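Local atomic coordinates of halogenase PltM (PDB entry 6BZN), a protein that halogenates phenolic substrates with unusual breadth in substrate and halide, as a flavoprotein that binds FAD. Residues Thr395-Ala406 / Phe471-Arg482. Numbering follows the deposited sequence.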
# COMPACT_ATOMS: atom_id res chain seq x y z
N THR A 395 -3.99 -9.00 -8.65
CA THR A 395 -3.94 -7.77 -9.45
C THR A 395 -2.67 -6.99 -9.19
O THR A 395 -2.02 -6.52 -10.11
CB THR A 395 -5.17 -6.88 -9.19
OG1 THR A 395 -6.33 -7.58 -9.64
CG2 THR A 395 -5.07 -5.54 -9.95
N ASN A 396 -2.31 -6.88 -7.91
CA ASN A 396 -1.11 -6.17 -7.49
C ASN A 396 0.14 -6.83 -8.13
O ASN A 396 1.04 -6.13 -8.61
CB ASN A 396 -1.07 -6.20 -5.95
CG ASN A 396 -0.08 -5.23 -5.31
OD1 ASN A 396 0.71 -4.52 -5.97
ND2 ASN A 396 -0.14 -5.18 -3.99
N ASP A 397 0.15 -8.16 -8.18
CA ASP A 397 1.26 -8.92 -8.80
C ASP A 397 1.39 -8.62 -10.30
O ASP A 397 2.51 -8.42 -10.79
CB ASP A 397 1.05 -10.41 -8.60
CG ASP A 397 2.26 -11.25 -8.98
OD1 ASP A 397 3.42 -10.83 -8.77
OD2 ASP A 397 2.04 -12.39 -9.47
N GLN A 398 0.27 -8.57 -11.03
CA GLN A 398 0.32 -8.22 -12.46
C GLN A 398 0.75 -6.77 -12.64
O GLN A 398 1.67 -6.48 -13.42
CB GLN A 398 -1.01 -8.50 -13.17
CG GLN A 398 -1.27 -9.97 -13.50
CD GLN A 398 -0.29 -10.54 -14.52
OE1 GLN A 398 -0.14 -10.02 -15.63
NE2 GLN A 398 0.40 -11.62 -14.14
N LEU A 399 0.13 -5.86 -11.88
CA LEU A 399 0.49 -4.45 -11.98
C LEU A 399 1.99 -4.23 -11.80
O LEU A 399 2.63 -3.55 -12.62
CB LEU A 399 -0.28 -3.62 -10.96
CG LEU A 399 0.14 -2.16 -10.78
CD1 LEU A 399 -0.14 -1.35 -12.04
CD2 LEU A 399 -0.53 -1.55 -9.57
N VAL A 400 2.55 -4.83 -10.76
CA VAL A 400 3.92 -4.56 -10.37
C VAL A 400 4.89 -5.29 -11.30
O VAL A 400 5.85 -4.68 -11.76
CB VAL A 400 4.19 -4.91 -8.89
CG1 VAL A 400 5.68 -4.91 -8.58
CG2 VAL A 400 3.47 -3.91 -7.99
N SER A 401 4.66 -6.56 -11.59
CA SER A 401 5.54 -7.30 -12.49
C SER A 401 5.62 -6.62 -13.86
O SER A 401 6.70 -6.43 -14.41
CB SER A 401 5.13 -8.77 -12.62
OG SER A 401 3.82 -8.91 -13.17
N CYS A 402 4.47 -6.23 -14.40
CA CYS A 402 4.46 -5.52 -15.70
C CYS A 402 5.17 -4.15 -15.61
O CYS A 402 5.82 -3.74 -16.56
CB CYS A 402 3.04 -5.39 -16.23
SG CYS A 402 2.32 -7.00 -16.66
N SER A 403 5.05 -3.47 -14.47
CA SER A 403 5.75 -2.21 -14.26
C SER A 403 7.27 -2.38 -14.26
O SER A 403 7.97 -1.60 -14.88
CB SER A 403 5.31 -1.56 -12.95
OG SER A 403 3.95 -1.21 -12.99
N TYR A 404 7.77 -3.39 -13.56
CA TYR A 404 9.21 -3.65 -13.53
C TYR A 404 9.76 -3.91 -14.96
O TYR A 404 10.88 -3.55 -15.26
CB TYR A 404 9.55 -4.81 -12.61
CG TYR A 404 9.84 -4.45 -11.16
CD1 TYR A 404 8.81 -4.28 -10.24
CD2 TYR A 404 11.15 -4.30 -10.69
CE1 TYR A 404 9.08 -3.99 -8.90
CE2 TYR A 404 11.41 -4.01 -9.36
CZ TYR A 404 10.37 -3.86 -8.46
OH TYR A 404 10.64 -3.58 -7.12
N GLU A 405 8.97 -4.54 -15.83
CA GLU A 405 9.38 -4.72 -17.23
C GLU A 405 9.38 -3.37 -17.96
O GLU A 405 10.29 -3.09 -18.74
CB GLU A 405 8.47 -5.71 -17.94
CG GLU A 405 8.86 -6.01 -19.38
CD GLU A 405 10.20 -6.71 -19.54
OE1 GLU A 405 10.70 -7.35 -18.59
OE2 GLU A 405 10.75 -6.62 -20.66
N ALA A 406 8.37 -2.55 -17.70
CA ALA A 406 8.29 -1.21 -18.28
C ALA A 406 9.42 -0.27 -17.82
O ALA A 406 9.66 0.74 -18.49
CB ALA A 406 6.95 -0.58 -17.98
N PHE A 471 -6.63 -3.28 -18.71
CA PHE A 471 -5.61 -3.79 -17.81
C PHE A 471 -5.16 -5.19 -18.21
O PHE A 471 -3.97 -5.44 -18.33
CB PHE A 471 -6.10 -3.76 -16.38
CG PHE A 471 -5.09 -4.21 -15.37
CD1 PHE A 471 -4.10 -3.36 -14.95
CD2 PHE A 471 -5.13 -5.50 -14.85
CE1 PHE A 471 -3.17 -3.76 -14.01
CE2 PHE A 471 -4.21 -5.92 -13.91
CZ PHE A 471 -3.22 -5.06 -13.49
N ARG A 472 -6.11 -6.10 -18.43
CA ARG A 472 -5.82 -7.48 -18.83
C ARG A 472 -4.97 -7.53 -20.11
O ARG A 472 -3.90 -8.16 -20.15
CB ARG A 472 -7.15 -8.25 -18.98
CG ARG A 472 -7.05 -9.72 -19.35
CD ARG A 472 -8.43 -10.38 -19.50
NE ARG A 472 -9.39 -9.61 -20.32
CZ ARG A 472 -9.39 -9.53 -21.66
NH1 ARG A 472 -8.48 -10.17 -22.41
NH2 ARG A 472 -10.32 -8.79 -22.26
N GLN A 473 -5.42 -6.82 -21.15
CA GLN A 473 -4.71 -6.82 -22.43
C GLN A 473 -3.33 -6.14 -22.36
O GLN A 473 -2.37 -6.62 -22.96
CB GLN A 473 -5.57 -6.19 -23.52
CG GLN A 473 -6.82 -7.00 -23.83
CD GLN A 473 -7.64 -6.36 -24.94
OE1 GLN A 473 -8.71 -5.80 -24.69
NE2 GLN A 473 -7.14 -6.41 -26.15
N SER A 474 -3.24 -5.04 -21.61
CA SER A 474 -1.95 -4.37 -21.41
C SER A 474 -0.93 -5.24 -20.67
O SER A 474 0.25 -5.24 -21.04
CB SER A 474 -2.13 -3.04 -20.67
OG SER A 474 -2.97 -2.19 -21.41
N CYS A 475 -1.36 -5.97 -19.64
CA CYS A 475 -0.47 -6.91 -18.94
C CYS A 475 -0.02 -8.05 -19.85
O CYS A 475 1.15 -8.44 -19.79
CB CYS A 475 -1.13 -7.47 -17.67
SG CYS A 475 -1.34 -6.23 -16.38
N GLN A 476 -0.93 -8.55 -20.69
CA GLN A 476 -0.59 -9.57 -21.70
C GLN A 476 0.50 -9.06 -22.64
O GLN A 476 1.45 -9.80 -22.93
CB GLN A 476 -1.81 -10.00 -22.54
CG GLN A 476 -2.81 -10.86 -21.78
CD GLN A 476 -4.18 -10.99 -22.46
OE1 GLN A 476 -4.39 -10.51 -23.59
NE2 GLN A 476 -5.12 -11.65 -21.78
N VAL A 477 0.37 -7.81 -23.09
CA VAL A 477 1.38 -7.17 -23.95
C VAL A 477 2.73 -7.14 -23.23
O VAL A 477 3.76 -7.52 -23.82
CB VAL A 477 0.99 -5.74 -24.41
CG1 VAL A 477 2.18 -5.00 -25.02
CG2 VAL A 477 -0.17 -5.78 -25.41
N MET A 478 2.74 -6.70 -21.97
CA MET A 478 3.99 -6.63 -21.20
C MET A 478 4.63 -7.98 -20.91
O MET A 478 5.84 -8.10 -21.02
CB MET A 478 3.78 -5.88 -19.88
CG MET A 478 3.42 -4.41 -20.04
SD MET A 478 4.56 -3.46 -21.07
CE MET A 478 6.09 -3.64 -20.17
N GLN A 479 3.83 -8.98 -20.55
CA GLN A 479 4.38 -10.31 -20.26
C GLN A 479 4.97 -10.95 -21.52
O GLN A 479 6.05 -11.54 -21.48
CB GLN A 479 3.34 -11.23 -19.58
CG GLN A 479 2.95 -10.81 -18.15
CD GLN A 479 4.09 -10.88 -17.13
OE1 GLN A 479 5.10 -11.57 -17.33
NE2 GLN A 479 3.93 -10.17 -16.01
N GLN A 480 4.28 -10.79 -22.65
CA GLN A 480 4.77 -11.28 -23.94
C GLN A 480 6.07 -10.56 -24.35
O GLN A 480 7.01 -11.19 -24.84
CB GLN A 480 3.71 -11.10 -25.01
CG GLN A 480 4.06 -11.75 -26.34
CD GLN A 480 3.09 -11.35 -27.43
OE1 GLN A 480 3.17 -10.23 -27.95
NE2 GLN A 480 2.17 -12.24 -27.78
N ALA A 481 6.10 -9.25 -24.13
CA ALA A 481 7.31 -8.45 -24.34
C ALA A 481 8.50 -8.97 -23.51
O ALA A 481 9.62 -9.07 -24.02
CB ALA A 481 7.05 -6.99 -24.03
N ARG A 482 8.26 -9.29 -22.23
CA ARG A 482 9.31 -9.88 -21.39
C ARG A 482 9.70 -11.24 -21.98
O ARG A 482 10.86 -11.46 -22.30
CB ARG A 482 8.86 -10.05 -19.93
CG ARG A 482 9.91 -10.69 -19.01
CD ARG A 482 9.40 -10.94 -17.60
NE ARG A 482 8.15 -11.71 -17.59
CZ ARG A 482 8.04 -13.01 -17.87
NH1 ARG A 482 9.11 -13.76 -18.16
NH2 ARG A 482 6.84 -13.58 -17.85
O HOH W 1 12.26 -7.51 -22.67
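Cys402 and Cys475 meet where the two helices pack, each pointing toward the other helix. The sulfur of Cys402 rests on the backbone of the facing helix, SG lying 3.6 Å from CA of Cys475. The same sulfur touches CB of Met478. SG of Cys475 turns back along its own helix and lies over one face of the Phe471 ring, toward its rim, 3.6 Å above the plane. That ring enters with its far end. CG of Phe471 is anti to the backbone N (chi1 -178°), which carries CZ up to the other helix, 3.8 Å from N of Leu399. N of Leu399 and O of Thr395 therefore face the ring edge.

Met478 is bent at both chi2 and chi3. The bends bring methyl CE of Met478 to the backbone turn of the other helix, 3.5 Å from N of Ala406. CE also touches CG of Glu405, and the two side chains pass at a slant.

Gln479 curls its amide over toward Ser401, with NE2 of Gln479 3.1 Å from OG of Ser401. NE2 also lies against SG of Cys402. OE1 of Gln479 is gripped side-on by Arg482, which donates from NE and, at 2.7 Å, from NH2. Both bonds lie in the guanidinium plane. An alanine in place of Gln479 would probably leave the Arg482 guanidinium without its acceptor, free to turn, and take the amide away from the sulfur of Cys402. Glu405 lies across the aliphatic part of Arg482 at about a right angle, and OE1 of Glu405 is 3.5 Å from CG of Arg482. OE2 of Glu405 accepts a hydrogen bond from a water.

The helix axes cross at 48° and come within 9.3 Å. This is an oblique helix-helix packing in the helical C-terminal part of the halogenase, joining helix 383-406 to helix 465-483, with helix 410-441 touching both.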